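Local coordinates for protein pantothenate synthetase (Francisella tularensis subsp. tularensis, PDB 3N8H) that probably joins pantoate to beta-alanine at the expense of ATP, by way of a pantoyl-adenylate, to give pantothenate, at residues A[27-32]-A[40-45]; A[32-37]-A[74-79]. All coordinates share one frame; numbering follows the deposited sequence.

Contact 1 of 2, residues A[27-32]-A[40-45]; sequences GFVPTM and ISLIKK. With AMP (adenosine monophosphate), chain D; PRO (proline), chain C.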
loop_
_atom_site.group_PDB
_atom_site.type_symbol
_atom_site.label_atom_id
_atom_site.label_comp_id
_atom_site.label_asym_id
_atom_site.label_seq_id
_atom_site.Cartn_x
_atom_site.Cartn_y
_atom_site.Cartn_z
ATOM N N GLY A 27 19.580 10.204 -4.401
ATOM C CA GLY A 27 19.758 9.095 -3.475
ATOM C C GLY A 27 19.028 9.324 -2.157
ATOM O O GLY A 27 19.019 10.432 -1.613
ATOM N N PHE A 28 18.410 8.275 -1.638
ATOM C CA PHE A 28 17.593 8.424 -0.441
ATOM C C PHE A 28 18.035 7.468 0.660
ATOM O O PHE A 28 18.166 6.266 0.433
ATOM C CB PHE A 28 16.117 8.196 -0.780
ATOM C CG PHE A 28 15.198 8.204 0.433
ATOM C CD1 PHE A 28 14.158 7.287 0.538
ATOM C CD2 PHE A 28 15.383 9.117 1.461
ATOM C CE1 PHE A 28 13.310 7.286 1.651
ATOM C CE2 PHE A 28 14.534 9.134 2.582
ATOM C CZ PHE A 28 13.500 8.228 2.672
ATOM N N VAL A 29 18.270 7.991 1.853
ATOM C CA VAL A 29 18.616 7.126 2.979
ATOM C C VAL A 29 17.608 7.309 4.128
ATOM O O VAL A 29 17.714 8.250 4.879
ATOM C CB VAL A 29 20.049 7.399 3.509
ATOM C CG1 VAL A 29 20.391 6.424 4.660
ATOM C CG2 VAL A 29 21.125 7.255 2.403
ATOM N N PRO A 30 16.615 6.411 4.253
ATOM C CA PRO A 30 15.658 6.572 5.365
ATOM C C PRO A 30 16.284 6.097 6.675
ATOM O O PRO A 30 17.031 5.114 6.681
ATOM C CB PRO A 30 14.482 5.648 4.967
ATOM C CG PRO A 30 15.142 4.558 4.112
ATOM C CD PRO A 30 16.293 5.269 3.380
ATOM N N THR A 31 15.991 6.775 7.778
ATOM C CA THR A 31 16.522 6.345 9.086
ATOM C C THR A 31 15.506 6.745 10.142
ATOM O O THR A 31 14.538 7.435 9.842
ATOM C CB THR A 31 17.902 7.025 9.421
ATOM O OG1 THR A 31 17.700 8.304 10.033
ATOM C CG2 THR A 31 18.763 7.231 8.164
HETATM N N MSE A 32 15.738 6.332 11.378
HETATM C CA MSE A 32 14.917 6.773 12.507
HETATM C C MSE A 32 15.785 7.623 13.456
HETATM O O MSE A 32 15.530 7.696 14.650
HETATM C CB MSE A 32 14.281 5.583 13.235
HETATM C CG MSE A 32 13.586 4.568 12.291
HETATM SE SE MSE A 32 12.123 3.587 13.159
HETATM C CE MSE A 32 13.187 2.645 14.506
ATOM N N ILE A 40 26.098 6.271 8.657
ATOM C CA ILE A 40 27.026 7.132 7.959
ATOM C C ILE A 40 27.580 6.444 6.708
ATOM O O ILE A 40 27.806 7.093 5.683
ATOM C CB ILE A 40 28.163 7.566 8.881
ATOM C CG1 ILE A 40 27.618 8.516 9.958
ATOM C CG2 ILE A 40 29.271 8.242 8.083
ATOM C CD1 ILE A 40 28.690 8.950 10.994
ATOM N N SER A 41 27.737 5.115 6.773
ATOM C CA SER A 41 28.304 4.411 5.630
ATOM C C SER A 41 27.304 4.445 4.498
ATOM O O SER A 41 27.681 4.594 3.336
ATOM C CB SER A 41 28.700 2.977 5.978
ATOM O OG SER A 41 27.569 2.221 6.353
ATOM N N LEU A 42 26.020 4.321 4.829
ATOM C CA LEU A 42 24.991 4.403 3.791
ATOM C C LEU A 42 24.999 5.788 3.139
ATOM O O LEU A 42 24.919 5.929 1.906
ATOM C CB LEU A 42 23.605 4.083 4.342
ATOM C CG LEU A 42 23.148 2.610 4.384
ATOM C CD1 LEU A 42 24.155 1.711 5.082
ATOM C CD2 LEU A 42 21.801 2.497 5.066
ATOM N N ILE A 43 25.092 6.810 3.967
ATOM C CA ILE A 43 25.133 8.183 3.449
ATOM C C ILE A 43 26.303 8.419 2.510
ATOM O O ILE A 43 26.134 9.019 1.453
ATOM C CB ILE A 43 25.102 9.205 4.567
ATOM C CG1 ILE A 43 23.710 9.182 5.204
ATOM C CG2 ILE A 43 25.359 10.617 4.012
ATOM C CD1 ILE A 43 23.720 9.558 6.684
ATOM N N LYS A 44 27.474 7.918 2.888
ATOM C CA LYS A 44 28.667 8.044 2.060
ATOM C C LYS A 44 28.510 7.318 0.725
ATOM O O LYS A 44 28.909 7.821 -0.321
ATOM C CB LYS A 44 29.887 7.539 2.818
ATOM C CG LYS A 44 30.387 8.513 3.861
ATOM C CD LYS A 44 31.593 7.972 4.591
ATOM C CE LYS A 44 32.286 9.086 5.366
ATOM N NZ LYS A 44 33.268 8.499 6.325
ATOM N N LYS A 45 27.911 6.138 0.764
ATOM C CA LYS A 45 27.643 5.420 -0.459
ATOM C C LYS A 45 26.703 6.215 -1.378
ATOM O O LYS A 45 26.991 6.399 -2.568
ATOM C CB LYS A 45 27.056 4.047 -0.142
ATOM C CG LYS A 45 26.918 3.147 -1.355
ATOM C CD LYS A 45 28.279 2.716 -1.898
ATOM C CE LYS A 45 28.118 1.873 -3.167
ATOM N NZ LYS A 45 29.359 1.831 -4.004
HETATM P P AMP D . 17.338 2.355 11.506
HETATM O O1P AMP D . 17.617 3.843 11.693
HETATM O O2P AMP D . 17.950 1.430 12.514
HETATM O O3P AMP D . 15.906 2.058 11.243
HETATM O "O5'" AMP D . 18.226 1.995 10.198
HETATM C "C5'" AMP D . 18.228 2.806 9.023
HETATM C "C4'" AMP D . 19.011 2.129 7.925
HETATM O "O4'" AMP D . 20.395 1.958 8.368
HETATM C "C3'" AMP D . 18.490 0.731 7.547
HETATM O "O3'" AMP D . 18.694 0.501 6.143
HETATM C "C2'" AMP D . 19.408 -0.178 8.355
HETATM O "O2'" AMP D . 19.521 -1.516 7.896
HETATM C "C1'" AMP D . 20.730 0.582 8.273
HETATM N N9 AMP D . 21.674 0.181 9.323
HETATM C C8 AMP D . 21.408 0.119 10.648
HETATM N N7 AMP D . 22.498 -0.329 11.332
HETATM C C5 AMP D . 23.472 -0.586 10.422
HETATM C C6 AMP D . 24.864 -1.080 10.477
HETATM N N6 AMP D . 25.405 -1.406 11.662
HETATM N N1 AMP D . 25.560 -1.202 9.332
HETATM C C2 AMP D . 24.978 -0.893 8.148
HETATM N N3 AMP D . 23.717 -0.429 8.019
HETATM C C4 AMP D . 22.923 -0.251 9.106
HETATM N N PRO C . 15.217 -0.468 12.770
HETATM C CA PRO C . 13.763 -0.470 12.629
HETATM C C PRO C . 13.098 -0.687 13.989
HETATM O O PRO C . 13.798 -0.991 14.964
HETATM C CB PRO C . 13.512 -1.667 11.710
HETATM C CG PRO C . 14.742 -1.738 10.866
HETATM C CD PRO C . 15.881 -1.302 11.753
#
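V29 and L42 meet close to two flat groups: the adenine of AMP, whose N3 is approached by L42 CD1 at 3.7 Å, and the ring of F28, which packs among residues of helix 127-142 and strand 52-57. One face of the F28 ring receives the backbone N of P30, 3.8 Å above the plane and displaced toward the rim. The contact itself is aliphatic and buried. With V29 CG1 trans to the backbone N (chi1 -178°), the two methyls of the valine spread over successive helix residues: CG1 lies 4.0 Å from L42 CB, whereas CG2 settles against I43, 4.3 Å from its CG1. L42 therefore has two roles, its CB packing on the strand while its methyls line the nucleotide pocket; CD2 comes within 3.6 Å of the ribose O4'. The N-H of M32 donates to the phosphate oxygen O1P over 3.1 Å, a fairly straight bond at 160°, while L42 borders the ribose and the base. The side chain of M32, a selenomethionine in this crystal, runs on to the bound proline, its CE 3.4 Å from PRO C. This nucleotide site beside a parallel sheet fits the HUP clan. Strand 26-31 and helix 37-49 open a beta-alpha-beta unit completed by strand 52-57, and V29 also touches Y148 of the neighbouring strand 146-150.

Contact 2 of 2, residues A[32-37]-A[74-79]; sequences MGALHN and PNQLQQ. With AMP (adenosine monophosphate), chain D; PRO (proline), chain C.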
loop_
_atom_site.group_PDB
_atom_site.type_symbol
_atom_site.label_atom_id
_atom_site.label_comp_id
_atom_site.label_asym_id
_atom_site.label_seq_id
_atom_site.Cartn_x
_atom_site.Cartn_y
_atom_site.Cartn_z
HETATM N N MSE A 32 15.738 6.332 11.378
HETATM C CA MSE A 32 14.917 6.773 12.507
HETATM C C MSE A 32 15.785 7.623 13.456
HETATM O O MSE A 32 15.530 7.696 14.650
HETATM C CB MSE A 32 14.281 5.583 13.235
HETATM C CG MSE A 32 13.586 4.568 12.291
HETATM SE SE MSE A 32 12.123 3.587 13.159
HETATM C CE MSE A 32 13.187 2.645 14.506
ATOM N N GLY A 33 16.814 8.269 12.919
ATOM C CA GLY A 33 17.584 9.228 13.701
ATOM C C GLY A 33 18.618 8.554 14.594
ATOM O O GLY A 33 18.860 7.352 14.455
ATOM N N ALA A 34 19.227 9.325 15.504
ATOM C CA ALA A 34 20.267 8.796 16.418
ATOM C C ALA A 34 21.393 8.127 15.623
ATOM O O ALA A 34 21.730 6.950 15.826
ATOM C CB ALA A 34 19.658 7.833 17.434
ATOM N N LEU A 35 21.974 8.908 14.720
ATOM C CA LEU A 35 22.827 8.406 13.653
ATOM C C LEU A 35 24.178 7.856 14.108
ATOM O O LEU A 35 24.906 8.483 14.862
ATOM C CB LEU A 35 23.071 9.517 12.639
ATOM C CG LEU A 35 21.805 10.077 12.014
ATOM C CD1 LEU A 35 22.134 11.296 11.152
ATOM C CD2 LEU A 35 21.117 8.994 11.206
ATOM N N HIS A 36 24.522 6.684 13.607
ATOM C CA HIS A 36 25.805 6.109 13.899
ATOM C C HIS A 36 26.559 5.779 12.597
ATOM O O HIS A 36 26.088 6.046 11.475
ATOM C CB HIS A 36 25.613 4.864 14.749
ATOM C CG HIS A 36 24.631 3.899 14.166
ATOM N ND1 HIS A 36 24.868 3.214 12.990
ATOM C CD2 HIS A 36 23.404 3.505 14.592
ATOM C CE1 HIS A 36 23.834 2.437 12.724
ATOM N NE2 HIS A 36 22.932 2.591 13.682
ATOM N N ASN A 37 27.761 5.241 12.764
ATOM C CA ASN A 37 28.609 4.905 11.635
ATOM C C ASN A 37 27.937 3.954 10.637
ATOM O O ASN A 37 28.261 3.964 9.438
ATOM C CB ASN A 37 29.960 4.377 12.127
ATOM C CG ASN A 37 30.882 5.491 12.602
ATOM O OD1 ASN A 37 30.665 6.660 12.304
ATOM N ND2 ASN A 37 31.929 5.127 13.326
ATOM N N PRO A 74 16.180 6.022 21.066
ATOM C CA PRO A 74 17.065 7.190 21.249
ATOM C C PRO A 74 16.676 8.402 20.415
ATOM O O PRO A 74 16.290 8.300 19.234
ATOM C CB PRO A 74 18.445 6.657 20.835
ATOM C CG PRO A 74 18.373 5.189 21.135
ATOM C CD PRO A 74 16.934 4.777 20.838
ATOM N N ASN A 75 16.808 9.569 21.032
ATOM C CA ASN A 75 16.432 10.819 20.398
ATOM C C ASN A 75 17.560 11.841 20.578
ATOM O O ASN A 75 17.967 12.103 21.706
ATOM C CB ASN A 75 15.131 11.332 21.016
ATOM C CG ASN A 75 14.750 12.690 20.507
ATOM O OD1 ASN A 75 13.938 12.816 19.586
ATOM N ND2 ASN A 75 15.351 13.726 21.086
ATOM N N GLN A 76 18.064 12.394 19.469
ATOM C CA GLN A 76 19.178 13.363 19.487
ATOM C C GLN A 76 19.253 14.167 18.176
ATOM O O GLN A 76 20.240 14.095 17.428
ATOM C CB GLN A 76 20.501 12.631 19.730
ATOM C CG GLN A 76 20.654 11.394 18.865
ATOM C CD GLN A 76 22.045 10.800 18.901
ATOM O OE1 GLN A 76 22.776 10.844 17.909
ATOM N NE2 GLN A 76 22.411 10.223 20.031
ATOM N N LEU A 77 18.201 14.928 17.902
ATOM C CA LEU A 77 18.051 15.604 16.614
ATOM C C LEU A 77 19.190 16.600 16.341
ATOM O O LEU A 77 19.714 16.674 15.219
ATOM C CB LEU A 77 16.679 16.294 16.534
ATOM C CG LEU A 77 16.312 17.105 15.287
ATOM C CD1 LEU A 77 16.442 16.294 13.979
ATOM C CD2 LEU A 77 14.901 17.705 15.433
ATOM N N GLN A 78 19.606 17.341 17.360
ATOM C CA GLN A 78 20.669 18.328 17.123
ATOM C C GLN A 78 21.987 17.649 16.733
ATOM O O GLN A 78 22.684 18.101 15.825
ATOM C CB GLN A 78 20.861 19.271 18.316
ATOM C CG GLN A 78 19.671 20.212 18.554
ATOM C CD GLN A 78 19.098 20.807 17.263
ATOM O OE1 GLN A 78 19.764 21.583 16.574
ATOM N NE2 GLN A 78 17.848 20.453 16.945
ATOM N N GLN A 79 22.314 16.545 17.400
ATOM C CA GLN A 79 23.522 15.809 17.060
ATOM C C GLN A 79 23.408 15.222 15.642
ATOM O O GLN A 79 24.367 15.266 14.855
ATOM C CB GLN A 79 23.789 14.737 18.112
ATOM C CG GLN A 79 24.481 13.494 17.587
ATOM C CD GLN A 79 25.993 13.542 17.731
ATOM O OE1 GLN A 79 26.608 12.603 18.248
ATOM N NE2 GLN A 79 26.600 14.631 17.267
HETATM P P AMP D . 17.338 2.355 11.506
HETATM O O1P AMP D . 17.617 3.843 11.693
HETATM O O2P AMP D . 17.950 1.430 12.514
HETATM O O3P AMP D . 15.906 2.058 11.243
HETATM O "O5'" AMP D . 18.226 1.995 10.198
HETATM C "C5'" AMP D . 18.228 2.806 9.023
HETATM C "C4'" AMP D . 19.011 2.129 7.925
HETATM O "O4'" AMP D . 20.395 1.958 8.368
HETATM C "C3'" AMP D . 18.490 0.731 7.547
HETATM O "O3'" AMP D . 18.694 0.501 6.143
HETATM C "C2'" AMP D . 19.408 -0.178 8.355
HETATM O "O2'" AMP D . 19.521 -1.516 7.896
HETATM C "C1'" AMP D . 20.730 0.582 8.273
HETATM N N9 AMP D . 21.674 0.181 9.323
HETATM C C8 AMP D . 21.408 0.119 10.648
HETATM N N7 AMP D . 22.498 -0.329 11.332
HETATM C C5 AMP D . 23.472 -0.586 10.422
HETATM C C6 AMP D . 24.864 -1.080 10.477
HETATM N N6 AMP D . 25.405 -1.406 11.662
HETATM N N1 AMP D . 25.560 -1.202 9.332
HETATM C C2 AMP D . 24.978 -0.893 8.148
HETATM N N3 AMP D . 23.717 -0.429 8.019
HETATM C C4 AMP D . 22.923 -0.251 9.106
HETATM N N PRO C . 15.217 -0.468 12.770
HETATM C CA PRO C . 13.763 -0.470 12.629
HETATM C C PRO C . 13.098 -0.687 13.989
HETATM O O PRO C . 13.798 -0.991 14.964
HETATM C CB PRO C . 13.512 -1.667 11.710
HETATM C CG PRO C . 14.742 -1.738 10.866
HETATM C CD PRO C . 15.881 -1.302 11.753
HETATM O O HOH W 1 15.808 9.483 16.812
HETATM O O HOH W 2 17.167 11.694 16.854
#
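Q76 reaches across to A34 along an extended side chain. Its chi1 of 46° sets CG between the backbone N and the carbonyl carbon; from CB the chain then turns toward the loop, CG meeting A34 CA at 3.6 Å. CD follows alongside at 3.7 Å from that same A34 CA, and the amide at the tip ends near the backbone joining A34 to L35. P74 approaches the alanine too, with its CB 3.8 Å from A34 CB, so the proline meets the methyl while the glutamine lies along the alanine's CA, the two coming from roughly perpendicular directions. Polar links between the backbones run through water. Water 1 donates to both M32 O and P74 O, at 2.8 and 2.7 Å; water 2 accepts from Q76 N and, weakly, from A34 N. On the ligand side of the loop, an edge of the H36 ring brings CE1 within 3.4 Å of AMP N7, and the ring stacks on H39, the predicted proton donor. H36 and H39 bound the HNGH sequence, this family's counterpart of the HIGH motif of related nucleotidyl transferases. The loop connects strand 26-31 to helix 37-49, with H36 as the helix N-cap. Q76 is likewise the N-cap of helix 77-86, whose D80 accepts hydrogen bonds from A34 N and L35 N and so ties the nucleotide-binding loop to the first turn of that helix.

How the contacts relate
The two contacts share M32 and interleave along the chain: the loop of contact 2 lies between the strand and the helix of contact 1. Contact 1 is fully buried in the sheet-helix interior, where branched aliphatic groups alone make the join. Contact 2, its centre about 13 Å from that of contact 1, is only partly buried, and mixes apolar touches with ordered waters between backbone groups; it brings in helix 77-86, an element absent from contact 1. Both border AMP and the bound proline. M32, common to both, binds the phosphate; L42 of contact 1 borders the ribose and the N3 side of the base, H36 of contact 2 its N7 side.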